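Local structure of LacI family sugar-binding transcriptional regulator (Enterococcus faecalis V583, 4RK0) at residues 12-17 / 68-73; 20-25 / 93-98. The protein binds ribose in the crystal and, as a member of the LacI family, probably acts as a sugar-responsive, DNA-binding transcriptional regulator. All blocks are in the same frame, centred on the assembly; numbering follows the deposited sequence.

Contact 1 of 2, residues 12-17 / 68-73; sequences VIVPDI and VIASSE
Two neighbouring parallel strands of a Rossmann-like sheet, in a periplasmic-binding-protein-like subdomain, run out here at their C-terminal ends, the side of the sheet at which such folds bind ligands. Val12 pairs with Val68 and Ile13 with Ile69, and the two chains diverge by only 15° in direction. Ile13 supplies both backbone bonds: its N-H donates to Val68 O at 2.9 Å, and its O accepts from Ala70 N at 2.9 Å. Both carbonyls meet their donor nearly along the C=O axis, and the N-H...O angle of the Ile13 N to Val68 O bond is 168°. The CA-H of Val12 adds a weaker contact to the same Val68 O, which thus has two groups on it. Val12 and Val68 put their side chains on one face of the sheet, with Val12 CG2 4.3 Å from Val68 CB; on this face Val12 also meets Ile29 of helix 20-35. Ile13 and Ile69 lie on the other face. Past the paired residues the strands give way to loops that stay in touch. Val14 CG1, held anti to the carbonyl carbon, comes to 4.1 Å from Ala70 CB, while the Pro15 ring brings its CD to 3.9 Å from Ala70 O. The side chain of Pro15 is about 6 Å from the bound ribose and packs against Phe22 and Gln95 of the pocket. Ile13 CG2, anti to its backbone N, reaches Ser71 CB at 3.9 Å. Ser71 OG, also anti to its own backbone N, accepts from Glu73 N at 3.2 Å, closing an ST turn.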
loop_
_atom_site.group_PDB
_atom_site.type_symbol
_atom_site.label_atom_id
_atom_site.label_comp_id
_atom_site.label_asym_id
_atom_site.label_seq_id
_atom_site.Cartn_x
_atom_site.Cartn_y
_atom_site.Cartn_z
ATOM N N VAL A 12 7.081 14.934 3.811
ATOM C CA VAL A 12 5.779 14.373 4.089
ATOM C C VAL A 12 5.927 13.310 5.155
ATOM O O VAL A 12 6.662 12.356 4.953
ATOM C CB VAL A 12 5.192 13.705 2.841
ATOM C CG1 VAL A 12 3.846 13.071 3.204
ATOM C CG2 VAL A 12 5.045 14.745 1.727
ATOM N N ILE A 13 5.270 13.534 6.290
ATOM C CA ILE A 13 5.383 12.694 7.456
ATOM C C ILE A 13 4.053 11.988 7.671
ATOM O O ILE A 13 3.054 12.601 8.035
ATOM C CB ILE A 13 5.686 13.522 8.742
ATOM C CG1 ILE A 13 6.783 14.561 8.512
ATOM C CG2 ILE A 13 5.976 12.593 9.908
ATOM C CD1 ILE A 13 8.104 14.027 8.050
ATOM N N VAL A 14 4.037 10.676 7.444
ATOM C CA VAL A 14 2.818 9.899 7.661
ATOM C C VAL A 14 3.110 8.735 8.620
ATOM O O VAL A 14 4.265 8.377 8.791
ATOM C CB VAL A 14 2.275 9.339 6.335
ATOM C CG1 VAL A 14 1.860 10.488 5.435
ATOM C CG2 VAL A 14 3.318 8.497 5.659
ATOM N N PRO A 15 2.068 8.154 9.214
ATOM C CA PRO A 15 2.232 7.050 10.139
ATOM C C PRO A 15 2.858 5.827 9.509
ATOM O O PRO A 15 3.669 5.184 10.156
ATOM C CB PRO A 15 0.801 6.765 10.604
ATOM C CG PRO A 15 0.095 8.070 10.468
ATOM C CD PRO A 15 0.690 8.679 9.225
ATOM N N ASP A 16 2.460 5.499 8.278
ATOM C CA ASP A 16 2.993 4.357 7.559
ATOM C C ASP A 16 2.663 4.476 6.073
ATOM O O ASP A 16 1.892 5.341 5.677
ATOM C CB ASP A 16 2.475 3.045 8.135
ATOM C CG ASP A 16 1.029 2.793 7.793
ATOM O OD1 ASP A 16 0.683 2.807 6.586
ATOM O OD2 ASP A 16 0.235 2.609 8.724
ATOM N N ILE A 17 3.243 3.608 5.253
ATOM C CA ILE A 17 2.907 3.578 3.832
ATOM C C ILE A 17 2.319 2.238 3.394
ATOM O O ILE A 17 1.969 2.053 2.234
ATOM C CB ILE A 17 4.129 3.907 2.954
ATOM C CG1 ILE A 17 5.345 3.036 3.311
ATOM C CG2 ILE A 17 4.465 5.382 3.115
ATOM C CD1 ILE A 17 6.385 2.966 2.214
ATOM N N VAL A 68 4.263 18.495 5.098
ATOM C CA VAL A 68 2.920 17.967 5.356
ATOM C C VAL A 68 3.054 17.005 6.554
ATOM O O VAL A 68 3.849 16.076 6.471
ATOM C CB VAL A 68 2.414 17.134 4.143
ATOM C CG1 VAL A 68 1.027 16.589 4.420
ATOM C CG2 VAL A 68 2.422 17.980 2.871
ATOM N N ILE A 69 2.257 17.218 7.589
ATOM C CA ILE A 69 2.370 16.491 8.867
ATOM C C ILE A 69 1.054 15.789 9.174
ATOM O O ILE A 69 0.058 16.391 9.509
ATOM C CB ILE A 69 2.842 17.394 10.057
ATOM C CG1 ILE A 69 4.181 18.058 9.705
ATOM C CG2 ILE A 69 2.972 16.528 11.315
ATOM C CD1 ILE A 69 4.600 19.217 10.583
ATOM N N ALA A 70 1.077 14.467 9.008
ATOM C CA ALA A 70 -0.082 13.655 9.227
ATOM C C ALA A 70 0.081 12.749 10.465
ATOM O O ALA A 70 -0.817 11.970 10.750
ATOM C CB ALA A 70 -0.348 12.772 7.997
ATOM N N SER A 71 1.224 12.829 11.155
ATOM C CA SER A 71 1.550 11.949 12.298
ATOM C C SER A 71 1.559 12.769 13.580
ATOM O O SER A 71 2.110 13.861 13.594
ATOM C CB SER A 71 2.938 11.300 12.065
ATOM O OG SER A 71 3.489 10.740 13.250
ATOM N N SER A 72 0.951 12.242 14.645
ATOM C CA SER A 72 0.939 12.885 15.978
ATOM C C SER A 72 2.275 12.789 16.729
ATOM O O SER A 72 2.400 13.361 17.799
ATOM C CB SER A 72 -0.148 12.253 16.860
ATOM O OG SER A 72 0.081 10.855 16.934
ATOM N N GLU A 73 3.242 12.068 16.167
ATOM C CA GLU A 73 4.614 11.961 16.674
ATOM C C GLU A 73 5.420 13.250 16.516
ATOM O O GLU A 73 6.424 13.420 17.182
ATOM C CB GLU A 73 5.350 10.763 16.039
ATOM C CG GLU A 73 4.741 9.424 16.478
ATOM C CD GLU A 73 5.496 8.204 15.971
ATOM O OE1 GLU A 73 6.583 8.355 15.351
ATOM O OE2 GLU A 73 5.016 7.080 16.225
#

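Contact 2 of 2, residues 20-25 / 93-98; sequences PFFAQL and LDQKKA. With RIB (alpha-D-ribofuranose), chain E.
Ribose packs against two phenylalanines at the start of helix 20-35 and is hydrogen-bonded by the carboxylate of Asp94. The hydroxyl O2 of the sugar donates to Asp94 OD1 at 2.6 Å, and O1 donates to OD2, whose modelled place is less sure, so the two carboxylate oxygens take adjacent hydroxyls. Gln95, its chain extended beyond CG, brings NE2 to ribose O4 at 3.3 Å and makes a weak bond to O1. The Phe21 ring offers a face to the sugar: ribose C2 stands 3.4 Å above its plane, offset toward the rim. Phe22 meets the anomeric side through its tip, CZ lying 3.5 Å from ribose C1. Its edge also takes Asp94 OD2 near the ring plane, 3.3 Å from CE1, with the carboxylate turned 84° to the ring; Phe21 instead meets the carboxylate tip to tip, the two planes 25° apart. This is the sugar pocket of a periplasmic-binding-protein-like fold, lined here by the first turn of helix 20-35 and the loop after strand 90-93. Asn139, Arg143, Asn186, Asp214 and Gln231 supply further hydrogen bonds to the ribose. The two first-shell rings are set against each other, Phe21 CD2 standing 3.6 Å over the centre of the Phe22 ring; outward of them Leu25 CD2 lies at the edge of that ring. A type II' turn from Leu93 to Lys96, closed by Lys96 N to Leu93 O, places Asp94 and Gln95 at its two corners. Behind them Leu25 and Leu93 meet tip to tip, CD1 to CD1, at 3.8 Å, and both pack on helix 233-249.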
loop_
_atom_site.group_PDB
_atom_site.type_symbol
_atom_site.label_atom_id
_atom_site.label_comp_id
_atom_site.label_asym_id
_atom_site.label_seq_id
_atom_site.Cartn_x
_atom_site.Cartn_y
_atom_site.Cartn_z
ATOM N N PRO A 20 -3.069 1.044 2.711
ATOM C CA PRO A 20 -3.463 1.649 1.414
ATOM C C PRO A 20 -4.010 3.079 1.566
ATOM O O PRO A 20 -3.909 3.863 0.630
ATOM C CB PRO A 20 -4.560 0.719 0.878
ATOM C CG PRO A 20 -4.564 -0.470 1.743
ATOM C CD PRO A 20 -3.735 -0.246 2.968
ATOM N N PHE A 21 -4.608 3.405 2.718
ATOM C CA PHE A 21 -5.045 4.778 2.970
ATOM C C PHE A 21 -3.919 5.778 2.781
ATOM O O PHE A 21 -4.099 6.790 2.078
ATOM C CB PHE A 21 -5.662 4.937 4.359
ATOM C CG PHE A 21 -6.090 6.337 4.661
ATOM C CD1 PHE A 21 -7.299 6.793 4.207
ATOM C CD2 PHE A 21 -5.259 7.201 5.338
ATOM C CE1 PHE A 21 -7.711 8.095 4.445
ATOM C CE2 PHE A 21 -5.644 8.512 5.552
ATOM C CZ PHE A 21 -6.901 8.952 5.108
ATOM N N PHE A 22 -2.774 5.549 3.415
ATOM C CA PHE A 22 -1.687 6.538 3.367
ATOM C C PHE A 22 -0.940 6.470 2.061
ATOM O O PHE A 22 -0.419 7.461 1.603
ATOM C CB PHE A 22 -0.733 6.377 4.520
ATOM C CG PHE A 22 -1.355 6.724 5.834
ATOM C CD1 PHE A 22 -1.776 8.011 6.090
ATOM C CD2 PHE A 22 -1.620 5.747 6.758
ATOM C CE1 PHE A 22 -2.390 8.304 7.274
ATOM C CE2 PHE A 22 -2.195 6.036 7.942
ATOM C CZ PHE A 22 -2.594 7.326 8.206
ATOM N N ALA A 23 -0.971 5.322 1.411
ATOM C CA ALA A 23 -0.385 5.259 0.069
ATOM C C ALA A 23 -1.156 6.129 -0.918
ATOM O O ALA A 23 -0.549 6.811 -1.753
ATOM C CB ALA A 23 -0.295 3.811 -0.423
ATOM N N GLN A 24 -2.488 6.125 -0.814
ATOM C CA GLN A 24 -3.318 6.932 -1.708
ATOM C C GLN A 24 -3.231 8.391 -1.339
ATOM O O GLN A 24 -3.294 9.255 -2.200
ATOM C CB GLN A 24 -4.760 6.455 -1.672
ATOM C CG GLN A 24 -5.018 5.179 -2.431
ATOM C CD GLN A 24 -4.839 5.315 -3.939
ATOM O OE1 GLN A 24 -4.657 6.405 -4.479
ATOM N NE2 GLN A 24 -4.876 4.183 -4.624
ATOM N N LEU A 25 -3.087 8.692 -0.054
ATOM C CA LEU A 25 -2.763 10.078 0.359
ATOM C C LEU A 25 -1.514 10.591 -0.342
ATOM O O LEU A 25 -1.476 11.738 -0.899
ATOM C CB LEU A 25 -2.634 10.144 1.893
ATOM C CG LEU A 25 -2.304 11.502 2.514
ATOM C CD1 LEU A 25 -3.456 12.462 2.312
ATOM C CD2 LEU A 25 -2.037 11.312 4.003
ATOM N N LEU A 93 -2.938 17.241 9.140
ATOM C CA LEU A 93 -4.096 16.510 8.788
ATOM C C LEU A 93 -4.044 15.174 9.500
ATOM O O LEU A 93 -3.031 14.788 10.113
ATOM C CB LEU A 93 -4.154 16.263 7.273
ATOM C CG LEU A 93 -3.106 15.341 6.678
ATOM C CD1 LEU A 93 -3.597 14.813 5.310
ATOM C CD2 LEU A 93 -1.739 15.968 6.584
ATOM N N ASP A 94 -5.172 14.508 9.399
ATOM C CA ASP A 94 -5.337 13.121 9.797
ATOM C C ASP A 94 -5.031 12.940 11.294
ATOM O O ASP A 94 -5.718 13.557 12.124
ATOM C CB ASP A 94 -4.495 12.204 8.926
ATOM C CG ASP A 94 -5.089 10.781 8.885
ATOM O OD1 ASP A 94 -6.278 10.642 8.516
ATOM O OD2 ASP A 94 -4.417 9.838 9.302
ATOM N N GLN A 95 -4.058 12.096 11.638
ATOM C CA GLN A 95 -3.734 11.809 13.060
ATOM C C GLN A 95 -3.043 12.959 13.753
ATOM O O GLN A 95 -2.958 12.931 14.965
ATOM C CB GLN A 95 -2.839 10.586 13.214
ATOM C CG GLN A 95 -3.490 9.371 12.560
ATOM C CD GLN A 95 -2.775 8.064 12.859
ATOM O OE1 GLN A 95 -1.832 8.012 13.633
ATOM N NE2 GLN A 95 -3.240 7.002 12.242
ATOM N N LYS A 96 -2.520 13.926 13.006
ATOM C CA LYS A 96 -1.974 15.155 13.628
ATOM C C LYS A 96 -3.065 16.167 13.900
ATOM O O LYS A 96 -3.655 16.723 12.971
ATOM C CB LYS A 96 -0.918 15.815 12.746
ATOM C CG LYS A 96 -0.362 17.144 13.269
ATOM C CD LYS A 96 0.360 16.962 14.623
ATOM C CE LYS A 96 0.563 18.291 15.362
ATOM N NZ LYS A 96 0.899 18.108 16.805
ATOM N N LYS A 97 -3.316 16.412 15.181
ATOM C CA LYS A 97 -4.315 17.339 15.631
ATOM C C LYS A 97 -3.875 18.806 15.406
ATOM O O LYS A 97 -2.730 19.154 15.648
ATOM C CB LYS A 97 -4.610 17.072 17.113
ATOM C CG LYS A 97 -5.411 18.132 17.845
ATOM C CD LYS A 97 -6.813 18.293 17.295
ATOM C CE LYS A 97 -7.635 19.164 18.231
ATOM N NZ LYS A 97 -8.375 20.211 17.480
ATOM N N ALA A 98 -4.789 19.629 14.892
ATOM C CA ALA A 98 -4.512 21.033 14.634
ATOM C C ALA A 98 -4.726 21.834 15.911
ATOM O O ALA A 98 -5.742 21.681 16.590
ATOM C CB ALA A 98 -5.426 21.561 13.537
HETATM O O5 RIB E . -6.975 3.657 7.845
HETATM C C5 RIB E . -5.908 4.395 8.420
HETATM C C4 RIB E . -6.543 5.290 9.393
HETATM O O4 RIB E . -5.607 6.046 10.204
HETATM C C3 RIB E . -7.347 6.094 8.390
HETATM O O3 RIB E . -8.695 5.826 8.783
HETATM C C2 RIB E . -6.761 7.492 8.606
HETATM O O2 RIB E . -7.766 8.466 8.744
HETATM C C1 RIB E . -5.744 7.403 9.758
HETATM O O1 RIB E . -5.978 8.377 10.760
#

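In the fold
From the N terminus, strand 9-14 ends in the loop through Pro15 and Asp16 that leads straight into helix 20-35, so the first segments of both contacts follow each other. Contact 1 closes when the chain, after strand 39-44 and helix 54-59, returns along strand 66-69; contact 2 closes later, past helix 76-86 and strand 90-93. The segments alternate, so the two loops cross rather than nest. Their centres lie 7 Å apart, and they touch where Ile69 O probably accepts a hydrogen bond from Leu93 N and where Asp16 packs on Phe22. Together they join three adjacent parallel strands to the helix and loops lining the sugar pocket.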